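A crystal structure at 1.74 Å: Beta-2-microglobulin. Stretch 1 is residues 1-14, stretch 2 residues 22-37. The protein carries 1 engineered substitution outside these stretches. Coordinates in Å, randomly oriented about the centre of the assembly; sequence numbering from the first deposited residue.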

# COMPACT_ATOMS: atom_id res chain seq x y z
N MET B 1 19.51 9.37 10.57
CA MET B 1 18.32 9.70 9.74
C MET B 1 18.72 9.93 8.28
O MET B 1 19.69 10.63 8.00
CB MET B 1 17.61 10.94 10.30
CG MET B 1 16.32 11.33 9.59
SD MET B 1 16.59 12.37 8.14
CE MET B 1 14.91 12.54 7.55
N LYS B 2 17.97 9.33 7.36
CA LYS B 2 18.18 9.53 5.92
C LYS B 2 16.83 9.73 5.24
O LYS B 2 15.84 9.08 5.59
CB LYS B 2 18.91 8.32 5.32
CG LYS B 2 19.35 8.50 3.88
CD LYS B 2 20.04 7.26 3.32
CE LYS B 2 21.42 7.07 3.94
NZ LYS B 2 22.30 6.23 3.08
N VAL B 3 16.79 10.64 4.27
CA VAL B 3 15.59 10.86 3.47
C VAL B 3 15.48 9.80 2.38
O VAL B 3 16.48 9.44 1.75
CB VAL B 3 15.57 12.27 2.82
CG1 VAL B 3 14.33 12.47 1.96
CG2 VAL B 3 15.64 13.35 3.89
N SER B 4 14.27 9.27 2.19
CA SER B 4 13.95 8.45 1.03
C SER B 4 12.94 9.23 0.20
O SER B 4 11.82 9.46 0.64
CB SER B 4 13.35 7.10 1.46
OG SER B 4 14.34 6.26 2.03
N SER B 5 13.36 9.66 -0.99
CA SER B 5 12.51 10.44 -1.87
C SER B 5 11.48 9.56 -2.57
O SER B 5 11.79 8.44 -2.95
CB SER B 5 13.35 11.21 -2.89
OG SER B 5 14.14 12.18 -2.22
N PRO B 6 10.24 10.07 -2.72
CA PRO B 6 9.14 9.24 -3.23
C PRO B 6 9.28 8.76 -4.67
O PRO B 6 9.78 9.50 -5.53
CB PRO B 6 7.92 10.17 -3.10
CG PRO B 6 8.49 11.55 -3.11
CD PRO B 6 9.79 11.43 -2.38
N LYS B 7 8.87 7.52 -4.90
CA LYS B 7 8.55 7.06 -6.24
C LYS B 7 7.15 7.59 -6.53
O LYS B 7 6.27 7.52 -5.67
CB LYS B 7 8.58 5.53 -6.34
CG LYS B 7 8.45 4.99 -7.76
CD LYS B 7 8.08 3.52 -7.79
CE LYS B 7 9.28 2.61 -7.60
NZ LYS B 7 8.83 1.22 -7.27
N ILE B 8 6.96 8.15 -7.72
CA ILE B 8 5.71 8.79 -8.10
C ILE B 8 5.22 8.21 -9.42
O ILE B 8 5.89 8.31 -10.45
CB ILE B 8 5.87 10.32 -8.27
CG1 ILE B 8 6.50 10.93 -7.02
CG2 ILE B 8 4.52 10.96 -8.58
CD1 ILE B 8 7.02 12.34 -7.22
N GLN B 9 4.04 7.59 -9.38
CA GLN B 9 3.48 6.94 -10.55
C GLN B 9 2.07 7.45 -10.78
O GLN B 9 1.22 7.39 -9.88
CB GLN B 9 3.52 5.42 -10.41
CG GLN B 9 4.94 4.86 -10.36
CD GLN B 9 4.99 3.38 -10.07
OE1 GLN B 9 5.19 2.57 -10.98
NE2 GLN B 9 4.81 3.02 -8.82
N VAL B 10 1.83 7.93 -12.00
CA VAL B 10 0.57 8.57 -12.37
C VAL B 10 -0.06 7.78 -13.51
O VAL B 10 0.58 7.55 -14.54
CB VAL B 10 0.79 10.05 -12.79
CG1 VAL B 10 -0.55 10.77 -12.93
CG2 VAL B 10 1.66 10.77 -11.78
N TYR B 11 -1.29 7.34 -13.29
CA TYR B 11 -1.99 6.46 -14.23
C TYR B 11 -3.49 6.57 -14.03
O TYR B 11 -3.97 7.21 -13.09
CB TYR B 11 -1.52 5.00 -14.04
CG TYR B 11 -1.56 4.50 -12.61
CD1 TYR B 11 -0.53 4.80 -11.71
CD2 TYR B 11 -2.62 3.71 -12.15
CE1 TYR B 11 -0.57 4.34 -10.40
CE2 TYR B 11 -2.66 3.24 -10.84
CZ TYR B 11 -1.63 3.56 -9.97
OH TYR B 11 -1.64 3.11 -8.67
N SER B 12 -4.24 5.96 -14.94
CA SER B 12 -5.69 5.92 -14.83
C SER B 12 -6.16 4.50 -14.52
O SER B 12 -5.48 3.52 -14.87
CB SER B 12 -6.33 6.44 -16.12
OG SER B 12 -5.71 5.83 -17.23
N HIS B 13 -7.31 4.39 -13.85
CA HIS B 13 -7.92 3.09 -13.54
C HIS B 13 -8.13 2.28 -14.81
O HIS B 13 -7.68 1.14 -14.91
CB HIS B 13 -9.23 3.29 -12.78
CG HIS B 13 -9.89 2.02 -12.33
ND1 HIS B 13 -10.16 1.75 -11.01
CD2 HIS B 13 -10.33 0.95 -13.03
CE1 HIS B 13 -10.75 0.56 -10.91
NE2 HIS B 13 -10.86 0.06 -12.13
N TYR B 14 -8.83 2.87 -15.78
CA TYR B 14 -9.06 2.26 -17.08
C TYR B 14 -8.13 2.90 -18.11
O TYR B 14 -7.56 3.96 -17.84
CB TYR B 14 -10.52 2.47 -17.50
CG TYR B 14 -11.53 1.87 -16.54
CD1 TYR B 14 -11.79 0.50 -16.54
CD2 TYR B 14 -12.24 2.67 -15.65
CE1 TYR B 14 -12.71 -0.06 -15.67
CE2 TYR B 14 -13.18 2.12 -14.77
CZ TYR B 14 -13.40 0.75 -14.79
OH TYR B 14 -14.32 0.19 -13.93
N ASN B 22 -13.42 8.13 -15.93
CA ASN B 22 -12.25 7.36 -15.51
C ASN B 22 -11.82 7.85 -14.12
O ASN B 22 -12.48 8.72 -13.54
CB ASN B 22 -11.12 7.57 -16.52
CG ASN B 22 -10.20 6.37 -16.65
OD1 ASN B 22 -9.95 5.64 -15.69
ND2 ASN B 22 -9.65 6.18 -17.85
N THR B 23 -10.74 7.28 -13.60
CA THR B 23 -10.17 7.72 -12.34
C THR B 23 -8.68 7.97 -12.53
O THR B 23 -7.94 7.11 -12.99
CB THR B 23 -10.42 6.69 -11.21
OG1 THR B 23 -11.83 6.46 -11.08
CG2 THR B 23 -9.88 7.21 -9.88
N LEU B 24 -8.26 9.18 -12.18
CA LEU B 24 -6.86 9.56 -12.21
C LEU B 24 -6.22 9.19 -10.89
O LEU B 24 -6.71 9.58 -9.83
CB LEU B 24 -6.74 11.06 -12.48
CG LEU B 24 -5.33 11.66 -12.53
CD1 LEU B 24 -4.52 11.15 -13.71
CD2 LEU B 24 -5.45 13.18 -12.55
N ILE B 25 -5.12 8.45 -10.95
CA ILE B 25 -4.47 7.92 -9.76
C ILE B 25 -3.01 8.32 -9.70
O ILE B 25 -2.27 8.20 -10.69
CB ILE B 25 -4.58 6.37 -9.71
CG1 ILE B 25 -6.05 5.93 -9.75
CG2 ILE B 25 -3.85 5.82 -8.49
CD1 ILE B 25 -6.26 4.46 -10.08
N CYS B 26 -2.59 8.81 -8.53
CA CYS B 26 -1.19 9.07 -8.28
C CYS B 26 -0.74 8.25 -7.08
O CYS B 26 -1.17 8.49 -5.95
CB CYS B 26 -0.96 10.57 -8.06
SG CYS B 26 0.76 11.05 -7.78
N TYR B 27 0.10 7.25 -7.34
CA TYR B 27 0.65 6.37 -6.31
C TYR B 27 2.03 6.85 -5.91
O TYR B 27 2.96 6.87 -6.73
CB TYR B 27 0.72 4.93 -6.82
CG TYR B 27 1.20 3.91 -5.80
CD1 TYR B 27 0.62 3.83 -4.53
CD2 TYR B 27 2.19 3.00 -6.13
CE1 TYR B 27 1.05 2.89 -3.61
CE2 TYR B 27 2.62 2.04 -5.22
CZ TYR B 27 2.06 2.00 -3.96
OH TYR B 27 2.49 1.05 -3.07
N VAL B 28 2.15 7.25 -4.65
CA VAL B 28 3.39 7.83 -4.12
C VAL B 28 3.93 6.87 -3.06
O VAL B 28 3.29 6.63 -2.04
CB VAL B 28 3.13 9.24 -3.54
CG1 VAL B 28 4.42 9.85 -3.01
CG2 VAL B 28 2.51 10.14 -4.61
N SER B 29 5.11 6.30 -3.32
CA SER B 29 5.59 5.19 -2.49
C SER B 29 7.07 5.31 -2.16
O SER B 29 7.76 6.20 -2.67
CB SER B 29 5.33 3.86 -3.20
OG SER B 29 6.06 3.80 -4.42
N ASN B 30 7.56 4.42 -1.30
CA ASN B 30 8.98 4.31 -0.98
C ASN B 30 9.58 5.58 -0.36
O ASN B 30 10.75 5.89 -0.60
CB ASN B 30 9.79 3.91 -2.23
CG ASN B 30 9.43 2.53 -2.75
OD1 ASN B 30 8.81 1.72 -2.05
ND2 ASN B 30 9.82 2.25 -3.99
N PHE B 31 8.80 6.30 0.44
CA PHE B 31 9.28 7.58 0.98
C PHE B 31 9.35 7.65 2.50
O PHE B 31 8.57 7.02 3.20
CB PHE B 31 8.50 8.76 0.39
CG PHE B 31 7.07 8.87 0.87
CD1 PHE B 31 6.75 9.60 2.01
CD2 PHE B 31 6.04 8.26 0.15
CE1 PHE B 31 5.43 9.70 2.44
CE2 PHE B 31 4.73 8.36 0.57
CZ PHE B 31 4.42 9.08 1.72
N HIS B 32 10.32 8.43 2.99
CA HIS B 32 10.51 8.70 4.41
C HIS B 32 11.27 10.03 4.51
O HIS B 32 12.20 10.24 3.74
CB HIS B 32 11.33 7.59 5.08
CG HIS B 32 11.75 7.90 6.48
ND1 HIS B 32 10.93 7.69 7.57
CD2 HIS B 32 12.90 8.42 6.98
CE1 HIS B 32 11.56 8.06 8.67
NE2 HIS B 32 12.76 8.50 8.34
N PRO B 33 10.90 10.91 5.47
CA PRO B 33 9.83 10.80 6.48
C PRO B 33 8.41 10.97 5.90
O PRO B 33 8.28 11.29 4.71
CB PRO B 33 10.18 11.92 7.47
CG PRO B 33 10.88 12.94 6.64
CD PRO B 33 11.65 12.18 5.61
N PRO B 34 7.37 10.77 6.72
CA PRO B 34 5.99 10.66 6.23
C PRO B 34 5.32 11.95 5.75
O PRO B 34 4.42 11.88 4.91
CB PRO B 34 5.22 10.08 7.42
CG PRO B 34 6.02 10.48 8.62
CD PRO B 34 7.45 10.48 8.17
N ASP B 35 5.72 13.10 6.29
CA ASP B 35 5.11 14.37 5.91
C ASP B 35 5.30 14.64 4.42
O ASP B 35 6.43 14.64 3.92
CB ASP B 35 5.68 15.53 6.73
CG ASP B 35 4.64 16.58 7.05
OD1 ASP B 35 4.16 17.26 6.12
OD2 ASP B 35 4.28 16.70 8.25
N ILE B 36 4.19 14.87 3.73
CA ILE B 36 4.21 15.01 2.27
C ILE B 36 2.97 15.77 1.78
O ILE B 36 1.93 15.77 2.45
CB ILE B 36 4.33 13.62 1.58
CG1 ILE B 36 4.81 13.75 0.13
CG2 ILE B 36 3.02 12.84 1.68
CD1 ILE B 36 5.51 12.51 -0.39
N SER B 37 3.11 16.42 0.63
CA SER B 37 2.01 17.08 -0.05
C SER B 37 1.81 16.42 -1.41
O SER B 37 2.76 16.33 -2.20
CB SER B 37 2.32 18.57 -0.24
OG SER B 37 1.29 19.23 -0.96
O HOH W 1 12.71 6.01 -2.46
O HOH W 2 6.57 1.28 -5.13

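The contact is an antiparallel pairing of two neighbouring β-strands, held mainly by backbone hydrogen bonds and extended at both ends by less regular contacts. The axes of strand 7-12 and the strand beginning at N22 approach to 4.7 Å with their N-to-C directions 164° apart, and the two stretches together bury 1155 Å².

The register follows from the alternation of pairs. K7 with S29, Q9 with Y27 and Y11 with I25 are hydrogen-bonded pairs, each making two bonds: K7 N to S29 O is 2.8 Å and S29 N to K7 O 2.9 Å; Q9 N to Y27 O is 3.0 Å and Y27 N to Q9 O 2.8 Å; Y11 N to I25 O is 2.9 Å and I25 N to Y11 O 2.7 Å. Their N-H...O angles lie between 150° and 167°. The intervening non-hydrogen-bonded pairs, I8 with V28, V10 with C26 and S12 with L24, bring their CA atoms to 4.5-4.7 Å, against 5.1-5.3 Å for the bonded pairs. Here CA-H...O contacts supplement the ladder, as from V10 CA to I25 O at 3.3 Å.

Side chains sort by this alternation. On the face carrying Y11, I25 and Y27, I25 CB lies over the Y11 ring, 4.1 Å from its centroid and 21° off the normal, a CH-pi arrangement. Y27 CB instead sits at the edge of that ring, 3.5 Å from Y11 OH. On the face carrying I8, V10 and C26, I8 CG2 and V10 CG2 pack on C26 SG at 3.8 and 4.1 Å.

Beyond S12, H13 N still donates to T23 O at 2.9 Å, but the next bonds use a side chain. The amide of N22 engages the backbone of Y14 twice: Y14 N donates to N22 OD1 and N22 ND2 donates to Y14 O, both at 3.0 Å and with angles of 168° and 166°.

At the other end the regular ladder stops at K7 with S29, and the second stretch turns a corner at N30. There the P6 ring packs on apolar side chains, with P6 CB 3.5 Å from V28 CG1 and 3.8 Å from F31 CB. Water 1 bridges the carbonyls, 2.6 Å from S5 O and 2.7 Å from N30 O, while water 2 links side chains, 3.1 Å from K7 NZ and 2.7 Å from S29 OG. Past this break, S4 and H32 form a single bridge: S4 N to H32 O is 2.8 Å and H32 N to S4 O 3.0 Å.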